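Local coordinates for tapirin (Caldicellulosiruptor kristjanssonii, PDB 6N2B), which binds cellulose and probably helps the extremely thermophilic bacterium that makes it adhere to plant biomass, through a C-terminal domain built as a beta-helix, at residues L355-L360 / A374-R379; R379-S384 / G392-N397; I333-K338 / T401-P406. One frame throughout, in Å; residues are numbered along the deposited sequence.

Contact 1 of 3, residues L355-L360 / A374-R379; sequences LYCDQL and ATLVTR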
loop_
_atom_site.group_PDB
_atom_site.type_symbol
_atom_site.label_atom_id
_atom_site.label_comp_id
_atom_site.label_asym_id
_atom_site.label_seq_id
_atom_site.Cartn_x
_atom_site.Cartn_y
_atom_site.Cartn_z
ATOM N N LEU A 355 -24.666 -2.112 4.728
ATOM C CA LEU A 355 -23.938 -3.225 4.137
ATOM C C LEU A 355 -24.889 -4.047 3.270
ATOM O O LEU A 355 -26.001 -4.365 3.700
ATOM C CB LEU A 355 -23.320 -4.104 5.230
ATOM C CG LEU A 355 -22.789 -5.469 4.760
ATOM C CD1 LEU A 355 -21.791 -5.294 3.634
ATOM C CD2 LEU A 355 -22.151 -6.271 5.889
ATOM N N TYR A 356 -24.462 -4.382 2.054
ATOM C CA TYR A 356 -25.130 -5.387 1.234
ATOM C C TYR A 356 -24.176 -6.548 1.035
ATOM O O TYR A 356 -23.022 -6.338 0.660
ATOM C CB TYR A 356 -25.545 -4.848 -0.135
ATOM C CG TYR A 356 -26.325 -3.551 -0.114
ATOM C CD1 TYR A 356 -25.670 -2.328 0.059
ATOM C CD2 TYR A 356 -27.715 -3.540 -0.296
ATOM C CE1 TYR A 356 -26.365 -1.134 0.061
ATOM C CE2 TYR A 356 -28.426 -2.340 -0.293
ATOM C CZ TYR A 356 -27.741 -1.140 -0.112
ATOM O OH TYR A 356 -28.422 0.057 -0.094
ATOM N N CYS A 357 -24.649 -7.765 1.280
ATOM C CA CYS A 357 -23.866 -8.946 0.960
ATOM C C CYS A 357 -24.792 -10.032 0.449
ATOM O O CYS A 357 -25.909 -10.172 0.942
ATOM C CB CYS A 357 -23.085 -9.453 2.168
ATOM S SG CYS A 357 -24.078 -9.785 3.642
ATOM N N ASP A 358 -24.337 -10.789 -0.554
ATOM C CA ASP A 358 -25.145 -11.897 -1.046
ATOM C C ASP A 358 -25.315 -12.953 0.035
ATOM O O ASP A 358 -26.388 -13.554 0.163
ATOM C CB ASP A 358 -24.517 -12.497 -2.307
ATOM C CG ASP A 358 -25.305 -13.691 -2.850
ATOM O OD1 ASP A 358 -26.381 -13.477 -3.465
ATOM O OD2 ASP A 358 -24.848 -14.846 -2.663
ATOM N N GLN A 359 -24.282 -13.167 0.845
ATOM C CA GLN A 359 -24.350 -14.118 1.942
ATOM C C GLN A 359 -23.749 -13.523 3.207
ATOM O O GLN A 359 -22.804 -12.727 3.160
ATOM C CB GLN A 359 -23.626 -15.419 1.594
ATOM C CG GLN A 359 -24.431 -16.312 0.690
ATOM C CD GLN A 359 -23.630 -17.476 0.196
ATOM O OE1 GLN A 359 -22.999 -18.195 0.984
ATOM N NE2 GLN A 359 -23.635 -17.673 -1.119
ATOM N N LEU A 360 -24.303 -13.934 4.344
ATOM C CA LEU A 360 -23.806 -13.528 5.649
ATOM C C LEU A 360 -23.675 -14.759 6.529
ATOM O O LEU A 360 -24.666 -15.444 6.794
ATOM C CB LEU A 360 -24.739 -12.505 6.289
ATOM C CG LEU A 360 -24.539 -12.259 7.782
ATOM C CD1 LEU A 360 -23.141 -11.739 8.061
ATOM C CD2 LEU A 360 -25.586 -11.283 8.255
ATOM N N ALA A 374 -28.230 2.271 11.102
ATOM C CA ALA A 374 -27.547 1.435 10.125
ATOM C C ALA A 374 -28.470 0.317 9.641
ATOM O O ALA A 374 -29.554 0.096 10.183
ATOM C CB ALA A 374 -26.268 0.855 10.720
ATOM N N THR A 375 -28.019 -0.404 8.614
ATOM C CA THR A 375 -28.811 -1.451 7.971
ATOM C C THR A 375 -27.898 -2.479 7.311
ATOM O O THR A 375 -27.005 -2.117 6.543
ATOM C CB THR A 375 -29.750 -0.862 6.914
ATOM O OG1 THR A 375 -30.654 0.070 7.523
ATOM C CG2 THR A 375 -30.525 -1.966 6.236
ATOM N N LEU A 376 -28.134 -3.755 7.600
ATOM C CA LEU A 376 -27.461 -4.858 6.930
ATOM C C LEU A 376 -28.484 -5.555 6.050
ATOM O O LEU A 376 -29.581 -5.867 6.517
ATOM C CB LEU A 376 -26.868 -5.833 7.950
ATOM C CG LEU A 376 -25.871 -6.895 7.462
ATOM C CD1 LEU A 376 -25.042 -7.393 8.633
ATOM C CD2 LEU A 376 -26.554 -8.076 6.769
ATOM N N VAL A 377 -28.133 -5.800 4.787
ATOM C CA VAL A 377 -29.043 -6.411 3.811
ATOM C C VAL A 377 -28.360 -7.609 3.170
ATOM O O VAL A 377 -27.433 -7.439 2.369
ATOM C CB VAL A 377 -29.477 -5.418 2.733
ATOM C CG1 VAL A 377 -30.394 -6.105 1.739
ATOM C CG2 VAL A 377 -30.141 -4.232 3.366
ATOM N N THR A 378 -28.835 -8.815 3.482
ATOM C CA THR A 378 -28.238 -10.040 2.960
ATOM C C THR A 378 -29.283 -10.870 2.225
ATOM O O THR A 378 -30.471 -10.808 2.533
ATOM C CB THR A 378 -27.583 -10.875 4.085
ATOM O OG1 THR A 378 -26.765 -11.900 3.510
ATOM C CG2 THR A 378 -28.633 -11.513 4.995
ATOM N N ARG A 379 -28.837 -11.646 1.241
ATOM C CA ARG A 379 -29.737 -12.541 0.517
ATOM C C ARG A 379 -29.883 -13.901 1.188
ATOM O O ARG A 379 -30.905 -14.570 0.987
ATOM C CB ARG A 379 -29.263 -12.725 -0.936
ATOM C CG ARG A 379 -29.354 -11.445 -1.765
ATOM C CD ARG A 379 -29.252 -11.683 -3.271
ATOM N NE ARG A 379 -29.203 -10.418 -4.010
ATOM C CZ ARG A 379 -28.088 -9.878 -4.513
ATOM N NH1 ARG A 379 -26.916 -10.489 -4.366
ATOM N NH2 ARG A 379 -28.138 -8.722 -5.162
#
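Leu-355 to Cys-357 and Leu-376 to Thr-378 are neighbouring parallel strands in successive coils of the tapirin beta-helix, their short axes 4.8 Å apart. The backbone bonds run Leu-355 N to Thr-375 O, Val-377 N to Leu-355 O and Cys-357 N to Val-377 O, the last at 3.0 Å. Arg-379 N continues the series with a longer bond of 3.3 Å to Cys-357 O, just where the chain turns its corner.

On the buried side Leu-355 and Leu-376 lie side by side, and CD2 of Leu-355 sits 4.1 Å from CG of Leu-376. Leu-360, past the corner at Asp-358, crosses obliquely over the same leucine, its CD2 3.7 Å from Leu-376 CD2; Leu-339 of the preceding coil packs against Leu-355 and Leu-360. Cys-357 SG lies 3.4 Å from Thr-378 OG1, whose hydroxyl is hydrogen-bonded to Ala-380 O. On the other side Tyr-356 and Val-377 run alongside each other, and Phe-402 meets the tyrosine ring.

At the corner the side chains of Asp-358 and Arg-379 cross at about a right angle in a salt bridge, while Arg-379 NH2 is taken by Ala-400 O. Asp-358 CG stands anti to the backbone N (chi1 179°), and Arg-379 NH1 meets the anti lone pair of Asp-358 OD1 at 3.2 Å; the oxygen is near the guanidinium plane, with the carboxylate plane turned 51° from it.

Contact 2 of 3, residues R379-S384 / G392-N397; sequences RAISIS and GTRQVN
Ile-381 lies across from Arg-394 and Val-396 at the last coil of the beta-helix, where strand 380-384, just past the corner at Arg-379, faces strand 393-396 of the neighbouring face. Strand 380-384 is the outermost of its parallel sheet, and strand 393-396 runs at 115° to it with 8.0 Å between the short axes.

The CB of Ile-381 points toward 392-397 and splits into two branches. CG2, set between the backbone N and the carbonyl carbon, meets Val-396 CG2 at 4.2 Å, the two side chains crossing at about a right angle. CG1 stands anti to the backbone N (chi1 -171°) and rests on the carbonyl oxygen of Leu-360 in the coil before. With chi2 at 167°, CD1 continues the extended chain and ends 4.0 Å from Arg-394 NH2, only slightly farther from NE.

Ile-383 meets the same guanidinium tip to tip, its CD1 over one face and 3.7 Å from Arg-394 NH2; Ile-381 CD1 comes in obliquely on that side.

Nearer the corner, the backbone oxygen of Asn-397 receives a CA-H...O contact from Arg-379 CA and also lies 3.5 Å from Arg-379 CG. The CB of Asn-397 points away from 379-384, and OD1 is hydrogen-bonded to Ser-399 N. Val-396 CG1 touches the backbone oxygen of Arg-379 at 4.1 Å.

Ile-381, Arg-394 and Val-396 also touch a crystal neighbour, which may influence how the arginine lies. Within the chain the contact is made of methyl and methylene groups, an arginine head and two carbonyl oxygens, without a hydrogen bond between the segments. Its hold rests on van der Waals packing and one CA-H...O contact; nothing directional between these segments fixes the Arg-394 head, and the isoleucine methyls cover one side of it.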
loop_
_atom_site.group_PDB
_atom_site.type_symbol
_atom_site.label_atom_id
_atom_site.label_comp_id
_atom_site.label_asym_id
_atom_site.label_seq_id
_atom_site.Cartn_x
_atom_site.Cartn_y
_atom_site.Cartn_z
ATOM N N ARG A 379 -28.837 -11.646 1.241
ATOM C CA ARG A 379 -29.737 -12.541 0.517
ATOM C C ARG A 379 -29.883 -13.901 1.188
ATOM O O ARG A 379 -30.905 -14.570 0.987
ATOM C CB ARG A 379 -29.263 -12.725 -0.936
ATOM C CG ARG A 379 -29.354 -11.445 -1.765
ATOM C CD ARG A 379 -29.252 -11.683 -3.271
ATOM N NE ARG A 379 -29.203 -10.418 -4.010
ATOM C CZ ARG A 379 -28.088 -9.878 -4.513
ATOM N NH1 ARG A 379 -26.916 -10.489 -4.366
ATOM N NH2 ARG A 379 -28.138 -8.722 -5.162
ATOM N N ALA A 380 -28.891 -14.315 1.977
ATOM C CA ALA A 380 -28.932 -15.554 2.743
ATOM C C ALA A 380 -28.080 -15.379 3.990
ATOM O O ALA A 380 -27.141 -14.575 4.008
ATOM C CB ALA A 380 -28.435 -16.749 1.929
ATOM N N ILE A 381 -28.404 -16.152 5.027
ATOM C CA ILE A 381 -27.841 -15.968 6.360
ATOM C C ILE A 381 -27.620 -17.335 6.996
ATOM O O ILE A 381 -28.301 -18.314 6.668
ATOM C CB ILE A 381 -28.771 -15.094 7.229
ATOM C CG1 ILE A 381 -28.112 -14.694 8.550
ATOM C CG2 ILE A 381 -30.077 -15.822 7.466
ATOM C CD1 ILE A 381 -28.861 -13.594 9.280
ATOM N N SER A 382 -26.651 -17.400 7.912
ATOM C CA SER A 382 -26.331 -18.657 8.584
ATOM C C SER A 382 -25.611 -18.318 9.885
ATOM O O SER A 382 -24.402 -18.080 9.873
ATOM C CB SER A 382 -25.477 -19.559 7.702
ATOM O OG SER A 382 -24.806 -20.545 8.483
ATOM N N ILE A 383 -26.344 -18.338 10.988
ATOM C CA ILE A 383 -25.808 -17.978 12.294
ATOM C C ILE A 383 -25.801 -19.236 13.143
ATOM O O ILE A 383 -26.854 -19.650 13.638
ATOM C CB ILE A 383 -26.629 -16.877 12.964
ATOM C CG1 ILE A 383 -26.975 -15.790 11.958
ATOM C CG2 ILE A 383 -25.865 -16.289 14.120
ATOM C CD1 ILE A 383 -28.066 -14.892 12.437
ATOM N N SER A 384 -24.628 -19.842 13.327
ATOM C CA SER A 384 -24.472 -20.978 14.239
ATOM C C SER A 384 -23.306 -20.702 15.180
ATOM O O SER A 384 -22.142 -20.877 14.808
ATOM C CB SER A 384 -24.257 -22.291 13.491
ATOM O OG SER A 384 -24.368 -23.400 14.379
ATOM N N GLY A 392 -29.967 -1.480 15.117
ATOM C CA GLY A 392 -30.250 -1.232 13.722
ATOM C C GLY A 392 -30.998 -2.372 13.038
ATOM O O GLY A 392 -31.190 -3.455 13.594
ATOM N N THR A 393 -31.388 -2.102 11.794
ATOM C CA THR A 393 -32.151 -3.033 10.978
ATOM C C THR A 393 -31.267 -4.088 10.317
ATOM O O THR A 393 -30.221 -3.778 9.746
ATOM C CB THR A 393 -32.890 -2.255 9.899
ATOM O OG1 THR A 393 -33.662 -1.218 10.517
ATOM C CG2 THR A 393 -33.779 -3.172 9.062
ATOM N N ARG A 394 -31.722 -5.337 10.369
ATOM C CA ARG A 394 -31.088 -6.472 9.702
ATOM C C ARG A 394 -32.146 -7.131 8.817
ATOM O O ARG A 394 -33.222 -7.492 9.299
ATOM C CB ARG A 394 -30.501 -7.431 10.759
ATOM C CG ARG A 394 -30.694 -8.911 10.543
ATOM C CD ARG A 394 -30.784 -9.695 11.871
ATOM N NE ARG A 394 -31.125 -11.106 11.637
ATOM C CZ ARG A 394 -31.133 -12.052 12.575
ATOM N NH1 ARG A 394 -30.819 -11.734 13.828
ATOM N NH2 ARG A 394 -31.459 -13.312 12.263
ATOM N N GLN A 395 -31.865 -7.249 7.519
ATOM C CA GLN A 395 -32.878 -7.600 6.524
ATOM C C GLN A 395 -32.406 -8.768 5.660
ATOM O O GLN A 395 -31.332 -8.699 5.053
ATOM C CB GLN A 395 -33.204 -6.383 5.640
ATOM C CG GLN A 395 -34.528 -6.469 4.901
ATOM C CD GLN A 395 -34.608 -5.567 3.666
ATOM O OE1 GLN A 395 -33.937 -5.805 2.661
ATOM N NE2 GLN A 395 -35.440 -4.535 3.738
ATOM N N VAL A 396 -33.207 -9.834 5.592
ATOM C CA VAL A 396 -32.923 -10.981 4.730
ATOM C C VAL A 396 -33.912 -10.965 3.567
ATOM O O VAL A 396 -35.135 -10.962 3.776
ATOM C CB VAL A 396 -33.003 -12.315 5.488
ATOM C CG1 VAL A 396 -32.579 -13.438 4.578
ATOM C CG2 VAL A 396 -32.147 -12.287 6.734
ATOM N N ASN A 397 -33.382 -10.974 2.339
ATOM C CA ASN A 397 -34.197 -10.820 1.132
ATOM C C ASN A 397 -33.489 -11.539 -0.005
ATOM O O ASN A 397 -32.601 -10.970 -0.658
ATOM C CB ASN A 397 -34.438 -9.350 0.792
ATOM C CG ASN A 397 -35.139 -9.159 -0.552
ATOM O OD1 ASN A 397 -35.530 -10.130 -1.213
ATOM N ND2 ASN A 397 -35.313 -7.899 -0.954
#

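Contact 3 of 3, residues I333-K338 / T401-P406; sequences IGIVKK and TFPSYP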
loop_
_atom_site.group_PDB
_atom_site.type_symbol
_atom_site.label_atom_id
_atom_site.label_comp_id
_atom_site.label_asym_id
_atom_site.label_seq_id
_atom_site.Cartn_x
_atom_site.Cartn_y
_atom_site.Cartn_z
ATOM N N ILE A 333 -20.784 2.476 3.466
ATOM C CA ILE A 333 -21.424 1.530 2.543
ATOM C C ILE A 333 -20.549 0.299 2.337
ATOM O O ILE A 333 -19.317 0.371 2.369
ATOM C CB ILE A 333 -21.770 2.211 1.194
ATOM C CG1 ILE A 333 -22.713 1.339 0.376
ATOM C CG2 ILE A 333 -20.519 2.505 0.420
ATOM C CD1 ILE A 333 -23.315 2.066 -0.815
ATOM N N GLY A 334 -21.198 -0.839 2.127
ATOM C CA GLY A 334 -20.521 -2.067 1.777
ATOM C C GLY A 334 -21.322 -2.862 0.763
ATOM O O GLY A 334 -22.551 -2.964 0.874
ATOM N N ILE A 335 -20.638 -3.390 -0.254
ATOM C CA ILE A 335 -21.225 -4.309 -1.223
ATOM C C ILE A 335 -20.239 -5.438 -1.457
ATOM O O ILE A 335 -19.244 -5.261 -2.166
ATOM C CB ILE A 335 -21.552 -3.624 -2.557
ATOM C CG1 ILE A 335 -22.292 -2.310 -2.335
ATOM C CG2 ILE A 335 -22.330 -4.580 -3.433
ATOM C CD1 ILE A 335 -22.542 -1.524 -3.612
ATOM N N VAL A 336 -20.497 -6.603 -0.865
ATOM C CA VAL A 336 -19.565 -7.720 -0.905
ATOM C C VAL A 336 -20.324 -8.987 -1.272
ATOM O O VAL A 336 -21.548 -9.054 -1.171
ATOM C CB VAL A 336 -18.822 -7.912 0.437
ATOM C CG1 VAL A 336 -18.370 -6.586 0.980
ATOM C CG2 VAL A 336 -19.698 -8.642 1.441
ATOM N N LYS A 337 -19.572 -9.987 -1.732
ATOM C CA LYS A 337 -20.148 -11.295 -2.019
ATOM C C LYS A 337 -20.548 -11.999 -0.729
ATOM O O LYS A 337 -21.645 -12.559 -0.622
ATOM C CB LYS A 337 -19.143 -12.145 -2.814
ATOM C CG LYS A 337 -19.665 -13.490 -3.377
ATOM C CD LYS A 337 -20.694 -13.250 -4.487
ATOM C CE LYS A 337 -20.840 -14.453 -5.408
ATOM N NZ LYS A 337 -22.221 -14.544 -5.977
ATOM N N LYS A 338 -19.669 -11.974 0.262
ATOM C CA LYS A 338 -19.898 -12.671 1.514
ATOM C C LYS A 338 -19.189 -11.911 2.629
ATOM O O LYS A 338 -18.117 -11.331 2.428
ATOM C CB LYS A 338 -19.408 -14.129 1.443
ATOM C CG LYS A 338 -20.037 -15.041 2.490
ATOM C CD LYS A 338 -19.523 -16.471 2.446
ATOM C CE LYS A 338 -20.249 -17.321 3.511
ATOM N NZ LYS A 338 -19.805 -18.742 3.643
ATOM N N THR A 401 -31.938 -6.260 -4.485
ATOM C CA THR A 401 -31.224 -5.539 -5.525
ATOM C C THR A 401 -30.189 -4.645 -4.859
ATOM O O THR A 401 -30.546 -3.773 -4.060
ATOM C CB THR A 401 -32.193 -4.710 -6.365
ATOM O OG1 THR A 401 -32.843 -5.561 -7.317
ATOM C CG2 THR A 401 -31.460 -3.578 -7.085
ATOM N N PHE A 402 -28.906 -4.868 -5.178
ATOM C CA PHE A 402 -27.846 -4.043 -4.609
ATOM C C PHE A 402 -27.540 -2.858 -5.514
ATOM O O PHE A 402 -27.824 -2.885 -6.716
ATOM C CB PHE A 402 -26.581 -4.871 -4.401
ATOM C CG PHE A 402 -26.740 -5.986 -3.408
ATOM C CD1 PHE A 402 -27.858 -6.055 -2.583
ATOM C CD2 PHE A 402 -25.759 -6.965 -3.288
ATOM C CE1 PHE A 402 -28.002 -7.083 -1.669
ATOM C CE2 PHE A 402 -25.892 -7.997 -2.366
ATOM C CZ PHE A 402 -27.014 -8.059 -1.559
ATOM N N PRO A 403 -26.984 -1.783 -4.967
ATOM C CA PRO A 403 -26.552 -0.669 -5.822
ATOM C C PRO A 403 -25.338 -1.067 -6.649
ATOM O O PRO A 403 -24.725 -2.121 -6.464
ATOM C CB PRO A 403 -26.225 0.466 -4.843
ATOM C CG PRO A 403 -26.121 -0.193 -3.495
ATOM C CD PRO A 403 -26.952 -1.440 -3.533
ATOM N N SER A 404 -25.005 -0.204 -7.597
ATOM C CA SER A 404 -23.904 -0.502 -8.493
ATOM C C SER A 404 -22.587 -0.084 -7.857
ATOM O O SER A 404 -22.531 0.865 -7.070
ATOM C CB SER A 404 -24.101 0.207 -9.833
ATOM O OG SER A 404 -25.220 -0.330 -10.528
ATOM N N TYR A 405 -21.530 -0.829 -8.178
ATOM C CA TYR A 405 -20.167 -0.414 -7.866
ATOM C C TYR A 405 -19.934 0.995 -8.394
ATOM O O TYR A 405 -20.452 1.354 -9.457
ATOM C CB TYR A 405 -19.136 -1.354 -8.493
ATOM C CG TYR A 405 -18.852 -2.622 -7.722
ATOM C CD1 TYR A 405 -19.478 -2.893 -6.505
ATOM C CD2 TYR A 405 -17.954 -3.554 -8.218
ATOM C CE1 TYR A 405 -19.205 -4.071 -5.815
ATOM C CE2 TYR A 405 -17.683 -4.717 -7.548
ATOM C CZ TYR A 405 -18.297 -4.980 -6.353
ATOM O OH TYR A 405 -17.988 -6.154 -5.703
ATOM N N PRO A 406 -19.161 1.815 -7.698
ATOM C CA PRO A 406 -18.795 3.124 -8.236
ATOM C C PRO A 406 -17.782 2.976 -9.364
ATOM O O PRO A 406 -17.158 1.916 -9.528
ATOM C CB PRO A 406 -18.205 3.843 -7.014
ATOM C CG PRO A 406 -17.658 2.739 -6.178
ATOM C CD PRO A 406 -18.538 1.545 -6.392
#
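Ile-335 is the knot of this contact, and the side chains of Phe-402, Pro-403 and Tyr-405 gather round it. Its CD1 packs against Pro-403, 3.6 Å from the carbonyl O and 3.8 Å from ring atom CG, and the two side chains lie slantwise to each other. The other branch, CG2, stands anti to the backbone N and touches two aromatic rings: CE1 of Tyr-405 at 4.0 Å and CD2 of Phe-402 at 4.2 Å. Both aromatic side chains slide past the isoleucine in opposite directions to it.

Tyr-405 also brings the edge of its ring to the backbone, with CE1 3.8 Å from Ile-335 O and that oxygen near the ring plane. The phenol oxygen beyond is hydrogen-bonded to Asp-317 OD1, which helps hold the ring edge at the Ile-335 carbonyl.

In the fold, 333-336 is a strand of the beta-helix and 401-406 is an irregular segment that leaves the last coil and runs back along the outside of the solenoid toward helix 408-413. Ile-335 is thus an outward-facing residue that this segment buries, next to Tyr-315 and Tyr-356 on the flanking strands. Replacing Ile-335 by an alanine would probably open a gap between the strand and the loop, since Pro-403 and Phe-402 would lose the methyl groups they rest on and Tyr-405 would keep mainly the CB and backbone contacts.

Away from this centre the packing thins. Pro-403, for all its grip on Ile-335, lies as a whole largely on the solvent side, and Ile-333 only just reaches it, its CD1 4.5 Å from Pro-403 CG. Ser-404 is exposed to solvent and its CB points away from the strand; its backbone O lies 4.2 Å from Ile-335 CD1.

How the contacts relate
All three contacts sit toward the same end of the beta-helix, far from the calcium site. Strands 333-336, 354-357, 375-378 and 393-396 follow one another in coil order on one face; strands 359-363 and 380-384 are neighbours on another. Contact 1 precedes contact 2 in the chain, the two sharing Arg-379 at the corner between faces, with centres about 7 Å apart. Contact 3 encloses both in sequence, since 401-406 comes back past the coils to strand 333-336; its centre is about 9 Å from contact 1 and 15 Å from contact 2. Arg-379 ties them together through a cation-pi interaction with Phe-402, joining that corner to segment 401-406 on the outside of the end coils.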